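Local structure of cyanophycinase-like exopeptidase (6NQC) at residues L79-A84 / Y89-L94; A115-S120 / Q138-N143; D123-A128 / N166-R171. The protein probably hydrolyses peptide bonds as a serine peptidase of family S51, the family that includes cyanophycinase and related exopeptidases. All blocks are in the same frame, centred on the assembly; numbering follows the deposited sequence.

Contact 1: residues L79-A84 / Y89-L94; sequences LGRQQA and YESKFL. With SO4 (sulfate ion), chain B.
Ala84 and Ser91 meet through their CB atoms, 3.5 Å apart, where helix 70-87 lies over strand 90-93, the second and third elements of a beta-alpha-beta unit that begins with strand 57-61. Both residues are small, which suits a place where helix and strand run close together. In the backbone, Tyr89 N donates to Ala84 O (3.2 Å, N-H...O angle 159°), which ties Tyr89, two residues past the end of helix 70-87, back to the helix.

The polar part gathers round a sulfate ion, probably from the crystallisation liquor. Arg81 passes alongside Ser91 with its aliphatic CG 3.9 Å from Ser91 OG, and a bend at chi3 (-87°) turns the guanidinium toward the anion. Its NH2 donates to sulfate O2 at 2.7 Å, the sulfur lying in the guanidinium plane at its edge, while Phe93 N reaches sulfate O4 at 2.8 Å in a nearly straight bond (170°). One water accepts from Arg81 NE and donates to both Ser91 OG and sulfate O4. Lys92 touches the sulfate with its CD methylene, and its NZ forms a salt bridge with Glu90 OE2 (3.1 Å), met from above the carboxylate plane. A methionine in place of Lys92 would probably leave the Glu90 carboxylate without this charged mate.

An arginine, a backbone N-H and a bridging water thus make an anion-binding spot on an outermost strand of the eight-stranded sheet.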
loop_
_atom_site.group_PDB
_atom_site.type_symbol
_atom_site.label_atom_id
_atom_site.label_comp_id
_atom_site.label_asym_id
_atom_site.label_seq_id
_atom_site.Cartn_x
_atom_site.Cartn_y
_atom_site.Cartn_z
ATOM N N LEU A 79 7.820 3.419 15.306
ATOM C CA LEU A 79 7.886 4.307 14.142
ATOM C C LEU A 79 6.501 4.826 13.755
ATOM O O LEU A 79 6.289 6.043 13.593
ATOM C CB LEU A 79 8.517 3.549 12.977
ATOM C CG LEU A 79 9.067 4.364 11.810
ATOM C CD1 LEU A 79 10.135 5.307 12.297
ATOM C CD2 LEU A 79 9.616 3.421 10.743
ATOM N N GLY A 80 5.540 3.916 13.601
ATOM C CA GLY A 80 4.193 4.330 13.238
ATOM C C GLY A 80 3.504 5.144 14.319
ATOM O O GLY A 80 2.777 6.094 14.022
ATOM N N ARG A 81 3.696 4.774 15.576
ATOM C CA ARG A 81 3.092 5.536 16.654
ATOM C C ARG A 81 3.613 6.966 16.667
ATOM O O ARG A 81 2.840 7.915 16.837
ATOM C CB ARG A 81 3.363 4.845 17.989
ATOM C CG ARG A 81 2.602 5.453 19.166
ATOM C CD ARG A 81 2.746 4.560 20.398
ATOM N NE ARG A 81 1.730 3.505 20.470
ATOM C CZ ARG A 81 1.723 2.542 21.387
ATOM N NH1 ARG A 81 2.691 2.493 22.316
ATOM N NH2 ARG A 81 0.750 1.635 21.391
ATOM N N GLN A 82 4.917 7.147 16.460
ATOM C CA GLN A 82 5.484 8.496 16.490
ATOM C C GLN A 82 5.023 9.328 15.309
ATOM O O GLN A 82 4.829 10.536 15.445
ATOM C CB GLN A 82 7.016 8.414 16.549
ATOM C CG GLN A 82 7.491 7.750 17.847
ATOM C CD GLN A 82 9.008 7.531 17.930
ATOM O OE1 GLN A 82 9.550 7.267 19.018
ATOM N NE2 GLN A 82 9.683 7.607 16.785
ATOM N N GLN A 83 4.794 8.707 14.151
ATOM C CA GLN A 83 4.205 9.464 13.054
ATOM C C GLN A 83 2.788 9.902 13.418
ATOM O O GLN A 83 2.432 11.075 13.256
ATOM C CB GLN A 83 4.217 8.659 11.761
ATOM C CG GLN A 83 3.583 9.382 10.576
ATOM C CD GLN A 83 4.562 10.229 9.821
ATOM O OE1 GLN A 83 5.394 10.918 10.423
ATOM N NE2 GLN A 83 4.476 10.205 8.497
ATOM N N ALA A 84 1.974 8.969 13.910
ATOM C CA ALA A 84 0.592 9.295 14.254
ATOM C C ALA A 84 0.538 10.410 15.291
ATOM O O ALA A 84 -0.307 11.307 15.212
ATOM C CB ALA A 84 -0.115 8.049 14.772
ATOM N N TYR A 89 -3.368 12.059 15.298
ATOM C CA TYR A 89 -4.392 11.025 15.273
ATOM C C TYR A 89 -3.926 9.796 16.033
ATOM O O TYR A 89 -2.726 9.468 16.059
ATOM C CB TYR A 89 -4.744 10.643 13.813
ATOM C CG TYR A 89 -5.116 11.847 12.991
ATOM C CD1 TYR A 89 -6.404 12.378 13.027
ATOM C CD2 TYR A 89 -4.174 12.489 12.212
ATOM C CE1 TYR A 89 -6.728 13.510 12.290
ATOM C CE2 TYR A 89 -4.489 13.587 11.470
ATOM C CZ TYR A 89 -5.756 14.107 11.519
ATOM O OH TYR A 89 -6.042 15.218 10.772
ATOM N N GLU A 90 -4.889 9.139 16.681
ATOM C CA GLU A 90 -4.622 7.890 17.364
ATOM C C GLU A 90 -4.226 6.797 16.361
ATOM O O GLU A 90 -4.878 6.608 15.330
ATOM C CB GLU A 90 -5.867 7.457 18.121
ATOM C CG GLU A 90 -5.615 6.300 19.050
ATOM C CD GLU A 90 -6.874 5.803 19.685
ATOM O OE1 GLU A 90 -7.959 6.248 19.246
ATOM O OE2 GLU A 90 -6.775 4.960 20.606
ATOM N N SER A 91 -3.136 6.104 16.645
ATOM C CA SER A 91 -2.737 4.948 15.846
ATOM C C SER A 91 -3.347 3.682 16.429
ATOM O O SER A 91 -3.674 3.606 17.623
ATOM C CB SER A 91 -1.216 4.858 15.812
ATOM O OG SER A 91 -0.720 4.880 17.139
ATOM N N LYS A 92 -3.528 2.682 15.564
ATOM C CA LYS A 92 -3.928 1.340 15.958
ATOM C C LYS A 92 -2.994 0.381 15.231
ATOM O O LYS A 92 -3.150 0.176 14.021
ATOM C CB LYS A 92 -5.381 1.057 15.598
ATOM C CG LYS A 92 -6.356 2.035 16.266
ATOM C CD LYS A 92 -6.432 1.771 17.746
ATOM C CE LYS A 92 -7.806 2.098 18.304
ATOM N NZ LYS A 92 -7.767 2.150 19.792
ATOM N N PHE A 93 -1.999 -0.138 15.939
ATOM C CA PHE A 93 -1.110 -1.180 15.419
ATOM C C PHE A 93 -1.791 -2.525 15.516
ATOM O O PHE A 93 -2.223 -2.926 16.594
ATOM C CB PHE A 93 0.186 -1.175 16.221
ATOM C CG PHE A 93 1.271 -2.036 15.672
ATOM C CD1 PHE A 93 2.002 -1.647 14.555
ATOM C CD2 PHE A 93 1.633 -3.198 16.330
ATOM C CE1 PHE A 93 3.003 -2.417 14.081
ATOM C CE2 PHE A 93 2.668 -3.968 15.875
ATOM C CZ PHE A 93 3.363 -3.580 14.756
ATOM N N LEU A 94 -1.910 -3.214 14.396
ATOM C CA LEU A 94 -2.577 -4.525 14.340
ATOM C C LEU A 94 -1.502 -5.576 14.198
ATOM O O LEU A 94 -0.986 -5.783 13.087
ATOM C CB LEU A 94 -3.529 -4.618 13.154
ATOM C CG LEU A 94 -5.015 -4.632 13.470
ATOM C CD1 LEU A 94 -5.336 -3.336 14.177
ATOM C CD2 LEU A 94 -5.837 -4.776 12.223
HETATM S S SO4 B . -2.256 0.227 19.868
HETATM O O1 SO4 B . -1.823 -1.091 20.381
HETATM O O2 SO4 B . -1.900 1.285 20.817
HETATM O O3 SO4 B . -3.723 0.244 19.679
HETATM O O4 SO4 B . -1.538 0.503 18.626
HETATM O O HOH W 1 0.300 2.296 17.999
#

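Contact 2: residues A115-S120 / Q138-N143; sequences ALIYFS and QGIYEN
Ile140, the first residue of 138-143 to meet the strand, does so with two branches. Its CG2 packs against Ile117 CD1 at 3.9 Å and lies about as near to Ile117 CG2, so two branched side chains interlock obliquely. With CG1 anti to the carbonyl carbon (chi1 -62°), the other branch carries CD1 to Phe119 CZ, 4.0 Å away, meeting the ring at a slant. Branched isoleucine suits this place because its two arms fill space beside two strand residues.

One helical turn later comes Asn143, whose ND2 lies 3.3 Å from Ile117 CD1. That is an amide-methyl contact; the amide's hydrogen bonds go elsewhere, ND2 to Ala114 O and OD1 to Lys54 NZ. Asparagine fits here since both ends of its buried amide find partners, tying the helix to the chain ahead of strand 116-119 through Ala114 and ahead of strand 57-61 through Lys54.

The axes of segments 116-119 and 138-143 approach to 9.9 Å, their N-to-C directions 132° apart. This is the packing of an alpha/beta sandwich: helix 135-145 lies on one face of the central sheet, over strand 116-119, while Leu116 and Tyr118 reach helix 39-51, and Phe119 touches the probable nucleophile elbow.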
loop_
_atom_site.group_PDB
_atom_site.type_symbol
_atom_site.label_atom_id
_atom_site.label_comp_id
_atom_site.label_asym_id
_atom_site.label_seq_id
_atom_site.Cartn_x
_atom_site.Cartn_y
_atom_site.Cartn_z
ATOM N N ALA A 115 -10.117 5.613 9.232
ATOM C CA ALA A 115 -9.862 6.646 8.233
ATOM C C ALA A 115 -8.710 6.264 7.295
ATOM O O ALA A 115 -8.738 6.583 6.090
ATOM C CB ALA A 115 -9.540 7.979 8.881
ATOM N N LEU A 116 -7.691 5.614 7.830
ATOM C CA LEU A 116 -6.596 5.111 7.000
ATOM C C LEU A 116 -6.155 3.736 7.473
ATOM O O LEU A 116 -5.963 3.493 8.673
ATOM C CB LEU A 116 -5.402 6.095 7.030
ATOM C CG LEU A 116 -4.054 5.671 6.456
ATOM C CD1 LEU A 116 -4.124 5.336 4.965
ATOM C CD2 LEU A 116 -3.007 6.727 6.664
ATOM N N ILE A 117 -5.970 2.836 6.509
ATOM C CA ILE A 117 -5.347 1.540 6.745
ATOM C C ILE A 117 -4.085 1.514 5.902
ATOM O O ILE A 117 -4.142 1.839 4.708
ATOM C CB ILE A 117 -6.306 0.390 6.404
ATOM C CG1 ILE A 117 -7.538 0.476 7.301
ATOM C CG2 ILE A 117 -5.630 -0.932 6.550
ATOM C CD1 ILE A 117 -8.644 -0.475 6.841
ATOM N N TYR A 118 -2.935 1.224 6.530
ATOM C CA TYR A 118 -1.613 1.316 5.908
ATOM C C TYR A 118 -0.896 -0.027 5.994
ATOM O O TYR A 118 -0.740 -0.566 7.088
ATOM C CB TYR A 118 -0.780 2.406 6.608
ATOM C CG TYR A 118 0.298 2.995 5.754
ATOM C CD1 TYR A 118 1.478 2.278 5.503
ATOM C CD2 TYR A 118 0.149 4.248 5.156
ATOM C CE1 TYR A 118 2.468 2.807 4.716
ATOM C CE2 TYR A 118 1.140 4.763 4.345
ATOM C CZ TYR A 118 2.307 4.023 4.139
ATOM O OH TYR A 118 3.331 4.494 3.346
ATOM N N PHE A 119 -0.488 -0.586 4.833
ATOM C CA PHE A 119 0.403 -1.744 4.810
ATOM C C PHE A 119 1.844 -1.246 4.736
ATOM O O PHE A 119 2.242 -0.658 3.731
ATOM C CB PHE A 119 0.129 -2.661 3.610
ATOM C CG PHE A 119 -1.206 -3.320 3.637
ATOM C CD1 PHE A 119 -1.537 -4.204 4.647
ATOM C CD2 PHE A 119 -2.123 -3.082 2.634
ATOM C CE1 PHE A 119 -2.785 -4.835 4.665
ATOM C CE2 PHE A 119 -3.372 -3.687 2.649
ATOM C CZ PHE A 119 -3.712 -4.567 3.678
ATOM N N SER A 120 2.641 -1.486 5.775
ATOM C CA SER A 120 4.051 -1.125 5.709
ATOM C C SER A 120 4.855 -2.231 5.012
ATOM O O SER A 120 4.324 -3.277 4.606
ATOM C CB SER A 120 4.605 -0.820 7.096
ATOM O OG SER A 120 4.270 -1.837 8.020
ATOM N N GLN A 138 -11.137 -8.971 4.045
ATOM C CA GLN A 138 -12.480 -8.582 3.632
ATOM C C GLN A 138 -12.929 -7.331 4.397
ATOM O O GLN A 138 -13.530 -6.421 3.814
ATOM C CB GLN A 138 -13.439 -9.754 3.819
ATOM C CG GLN A 138 -14.776 -9.591 3.116
ATOM C CD GLN A 138 -14.626 -9.265 1.646
ATOM O OE1 GLN A 138 -13.642 -9.654 1.009
ATOM N NE2 GLN A 138 -15.581 -8.516 1.104
ATOM N N GLY A 139 -12.633 -7.257 5.698
ATOM C CA GLY A 139 -12.881 -6.026 6.449
ATOM C C GLY A 139 -12.168 -4.805 5.892
ATOM O O GLY A 139 -12.764 -3.728 5.747
ATOM N N ILE A 140 -10.880 -4.940 5.600
ATOM C CA ILE A 140 -10.121 -3.833 5.021
ATOM C C ILE A 140 -10.732 -3.397 3.695
ATOM O O ILE A 140 -10.874 -2.196 3.416
ATOM C CB ILE A 140 -8.643 -4.240 4.853
ATOM C CG1 ILE A 140 -8.035 -4.554 6.212
ATOM C CG2 ILE A 140 -7.858 -3.138 4.107
ATOM C CD1 ILE A 140 -6.736 -5.301 6.152
ATOM N N TYR A 141 -11.127 -4.370 2.870
ATOM C CA TYR A 141 -11.724 -4.082 1.585
ATOM C C TYR A 141 -13.039 -3.337 1.750
ATOM O O TYR A 141 -13.269 -2.302 1.111
ATOM C CB TYR A 141 -11.945 -5.398 0.823
ATOM C CG TYR A 141 -12.622 -5.226 -0.509
ATOM C CD1 TYR A 141 -11.932 -4.716 -1.589
ATOM C CD2 TYR A 141 -13.959 -5.535 -0.681
ATOM C CE1 TYR A 141 -12.531 -4.538 -2.811
ATOM C CE2 TYR A 141 -14.572 -5.343 -1.901
ATOM C CZ TYR A 141 -13.846 -4.855 -2.975
ATOM O OH TYR A 141 -14.440 -4.670 -4.214
ATOM N N GLU A 142 -13.900 -3.832 2.637
ATOM C CA GLU A 142 -15.154 -3.153 2.917
ATOM C C GLU A 142 -14.922 -1.744 3.439
ATOM O O GLU A 142 -15.639 -0.805 3.046
ATOM C CB GLU A 142 -15.967 -3.962 3.923
ATOM C CG GLU A 142 -16.656 -5.221 3.348
ATOM C CD GLU A 142 -17.163 -6.119 4.464
ATOM O OE1 GLU A 142 -17.244 -5.661 5.633
ATOM O OE2 GLU A 142 -17.458 -7.287 4.172
ATOM N N ASN A 143 -13.939 -1.571 4.325
ATOM C CA ASN A 143 -13.635 -0.231 4.826
ATOM C C ASN A 143 -13.234 0.704 3.691
ATOM O O ASN A 143 -13.741 1.835 3.570
ATOM C CB ASN A 143 -12.535 -0.315 5.892
ATOM C CG ASN A 143 -12.295 1.026 6.586
ATOM O OD1 ASN A 143 -13.137 1.520 7.309
ATOM N ND2 ASN A 143 -11.129 1.603 6.369
#

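Contact 3: residues D123-A128 / N166-R171; sequences DPHYLA and NFRLSR
His125 reaches across from the start of helix 124-131 to an Asx turn at Asn166, and the imidazole makes every direct contact between the two segments. The turn is closed by Asn166 OD1, which accepts from Arg168 N at 3.0 Å, and it overlaps the start of a type I beta turn from Asn166 to Leu169. Asparagine suits this opening position because its short amide can fold back onto the backbone two residues on.

The more extensive part is the approach of the ring to Asn166, which meets it with CA, CB and the amide and buries more surface than Arg168 does. His125 CE1 lies 3.7 Å from Asn166 CB and equally near its CA, while ND2 sits over one face of the imidazole, displaced toward the rim, the two planes tilted 38° apart. Since CG stands anti to the carbonyl carbon (chi1 -60°), the ring projects from the helix toward the turn, and its ND1 is hydrogen-bonded to Thr175 OG1, which probably limits its rotation. Histidine fits here by offering a flat surface to the loop and a polar nitrogen to Thr175.

Arg168, an exposed side chain, meets the ring with its guanidinium nitrogens alone. Its chain bends at chi2 and chi3 and brings the guanidinium back toward the ring, with the planes 69° apart and no hydrogen bond between them. Behind the histidine, Asp123 caps the helix: OD1 accepts weakly from His125 N (2.9 Å) and from Tyr126 N, a usual task for aspartate at an N-cap. At the outer margin, Arg168 NH2 comes to 3.6 Å from His125 NE2, which lies at the edge of the guanidinium, near its plane.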
loop_
_atom_site.group_PDB
_atom_site.type_symbol
_atom_site.label_atom_id
_atom_site.label_comp_id
_atom_site.label_asym_id
_atom_site.label_seq_id
_atom_site.Cartn_x
_atom_site.Cartn_y
_atom_site.Cartn_z
ATOM N N ASP A 123 8.106 -8.314 3.226
ATOM C CA ASP A 123 8.116 -9.364 2.214
ATOM C C ASP A 123 6.745 -9.386 1.536
ATOM O O ASP A 123 5.742 -9.704 2.184
ATOM C CB ASP A 123 8.437 -10.702 2.877
ATOM C CG ASP A 123 8.373 -11.886 1.917
ATOM O OD1 ASP A 123 8.003 -11.729 0.739
ATOM O OD2 ASP A 123 8.685 -12.977 2.389
ATOM N N PRO A 124 6.648 -9.018 0.257
ATOM C CA PRO A 124 5.340 -8.977 -0.377
ATOM C C PRO A 124 4.728 -10.352 -0.532
ATOM O O PRO A 124 3.506 -10.474 -0.479
ATOM C CB PRO A 124 5.631 -8.324 -1.739
ATOM C CG PRO A 124 7.015 -8.729 -2.015
ATOM C CD PRO A 124 7.742 -8.747 -0.702
ATOM N N HIS A 125 5.537 -11.399 -0.692
ATOM C CA HIS A 125 4.959 -12.731 -0.810
ATOM C C HIS A 125 4.322 -13.154 0.504
ATOM O O HIS A 125 3.211 -13.711 0.505
ATOM C CB HIS A 125 6.022 -13.709 -1.278
ATOM C CG HIS A 125 6.578 -13.336 -2.609
ATOM N ND1 HIS A 125 5.910 -13.602 -3.784
ATOM C CD2 HIS A 125 7.703 -12.660 -2.955
ATOM C CE1 HIS A 125 6.623 -13.141 -4.802
ATOM N NE2 HIS A 125 7.710 -12.559 -4.329
ATOM N N TYR A 126 4.984 -12.869 1.627
ATOM C CA TYR A 126 4.405 -13.209 2.919
ATOM C C TYR A 126 3.155 -12.374 3.198
ATOM O O TYR A 126 2.161 -12.894 3.719
ATOM C CB TYR A 126 5.445 -13.035 4.023
ATOM C CG TYR A 126 4.997 -13.569 5.369
ATOM C CD1 TYR A 126 4.914 -14.929 5.604
ATOM C CD2 TYR A 126 4.660 -12.692 6.412
ATOM C CE1 TYR A 126 4.502 -15.435 6.830
ATOM C CE2 TYR A 126 4.228 -13.173 7.649
ATOM C CZ TYR A 126 4.153 -14.556 7.849
ATOM O OH TYR A 126 3.731 -15.065 9.063
ATOM N N LEU A 127 3.197 -11.073 2.867
ATOM C CA LEU A 127 2.041 -10.223 3.091
ATOM C C LEU A 127 0.841 -10.805 2.375
ATOM O O LEU A 127 -0.217 -11.023 2.979
ATOM C CB LEU A 127 2.317 -8.800 2.607
ATOM C CG LEU A 127 1.115 -7.831 2.721
ATOM C CD1 LEU A 127 0.486 -7.904 4.124
ATOM C CD2 LEU A 127 1.525 -6.411 2.389
ATOM N N ALA A 128 1.005 -11.097 1.076
ATOM C CA ALA A 128 -0.076 -11.634 0.273
ATOM C C ALA A 128 -0.563 -12.984 0.798
ATOM O O ALA A 128 -1.772 -13.191 0.997
ATOM C CB ALA A 128 0.391 -11.794 -1.175
ATOM N N ASN A 166 7.901 -13.181 -8.494
ATOM C CA ASN A 166 8.809 -13.997 -7.687
ATOM C C ASN A 166 10.123 -14.200 -8.430
ATOM O O ASN A 166 10.213 -15.055 -9.331
ATOM C CB ASN A 166 8.182 -15.344 -7.326
ATOM C CG ASN A 166 8.938 -16.057 -6.210
ATOM O OD1 ASN A 166 10.158 -15.925 -6.093
ATOM N ND2 ASN A 166 8.221 -16.818 -5.395
ATOM N N PHE A 167 11.159 -13.452 -7.991
ATOM C CA PHE A 167 12.473 -13.530 -8.632
ATOM C C PHE A 167 13.095 -14.907 -8.504
ATOM O O PHE A 167 13.881 -15.324 -9.356
ATOM C CB PHE A 167 13.517 -12.574 -8.023
ATOM C CG PHE A 167 13.007 -11.240 -7.700
ATOM C CD1 PHE A 167 13.354 -10.630 -6.508
ATOM C CD2 PHE A 167 12.174 -10.591 -8.585
ATOM C CE1 PHE A 167 12.867 -9.397 -6.201
ATOM C CE2 PHE A 167 11.676 -9.350 -8.283
ATOM C CZ PHE A 167 12.028 -8.743 -7.095
ATOM N N ARG A 168 12.829 -15.590 -7.399
ATOM C CA ARG A 168 13.459 -16.874 -7.141
ATOM C C ARG A 168 12.938 -17.960 -8.061
ATOM O O ARG A 168 13.537 -19.043 -8.104
ATOM C CB ARG A 168 13.248 -17.251 -5.665
ATOM C CG ARG A 168 14.304 -16.613 -4.706
ATOM C CD ARG A 168 13.674 -15.798 -3.541
ATOM N NE ARG A 168 13.048 -14.553 -4.008
ATOM C CZ ARG A 168 11.744 -14.258 -3.901
ATOM N NH1 ARG A 168 10.880 -15.118 -3.336
ATOM N NH2 ARG A 168 11.295 -13.094 -4.389
ATOM N N LEU A 169 11.862 -17.689 -8.822
ATOM C CA LEU A 169 11.197 -18.735 -9.570
ATOM C C LEU A 169 11.152 -18.362 -11.043
ATOM O O LEU A 169 12.126 -18.587 -11.768
ATOM C CB LEU A 169 9.798 -18.969 -8.981
ATOM C CG LEU A 169 9.672 -19.600 -7.603
ATOM C CD1 LEU A 169 8.209 -19.967 -7.380
ATOM C CD2 LEU A 169 10.595 -20.811 -7.472
ATOM N N SER A 170 10.038 -17.841 -11.538
ATOM C CA SER A 170 9.930 -17.443 -12.944
ATOM C C SER A 170 8.756 -16.471 -13.070
ATOM O O SER A 170 7.969 -16.302 -12.139
ATOM C CB SER A 170 9.741 -18.661 -13.864
ATOM O OG SER A 170 8.388 -19.097 -13.904
ATOM N N ARG A 171 8.643 -15.839 -14.248
ATOM C CA ARG A 171 7.513 -14.969 -14.498
ATOM C C ARG A 171 6.181 -15.709 -14.515
ATOM O O ARG A 171 5.139 -15.063 -14.437
ATOM C CB ARG A 171 7.719 -14.226 -15.802
ATOM C CG ARG A 171 7.585 -15.077 -17.069
ATOM C CD ARG A 171 8.144 -14.312 -18.254
ATOM N NE ARG A 171 7.414 -13.069 -18.535
ATOM C CZ ARG A 171 6.390 -13.011 -19.389
ATOM N NH1 ARG A 171 5.749 -11.883 -19.623
ATOM N NH2 ARG A 171 6.009 -14.109 -20.027
#

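How the contacts relate
Contacts 1 and 2 belong to the same eight-stranded sheet, with strand 57-61 lying between strands 90-93 and 116-119; their centres are 14 Å apart and their nearest atoms about 6 Å, so they do not touch. Contact 3 lies well away from both, its centre about 22 Å from that of contact 2 and about 28 Å from that of contact 1. Contacts 2 and 3 nevertheless meet, Phe119 CB packing on Leu127 CD2 at 4.2 Å, where helix 124-131 follows strand 116-119. Of the three, contact 2 comes up against the probable nucleophile elbow, round Ser154, through Phe119; Ser154 may form a triad with His189 and Glu219. The sulfate belongs to contact 1.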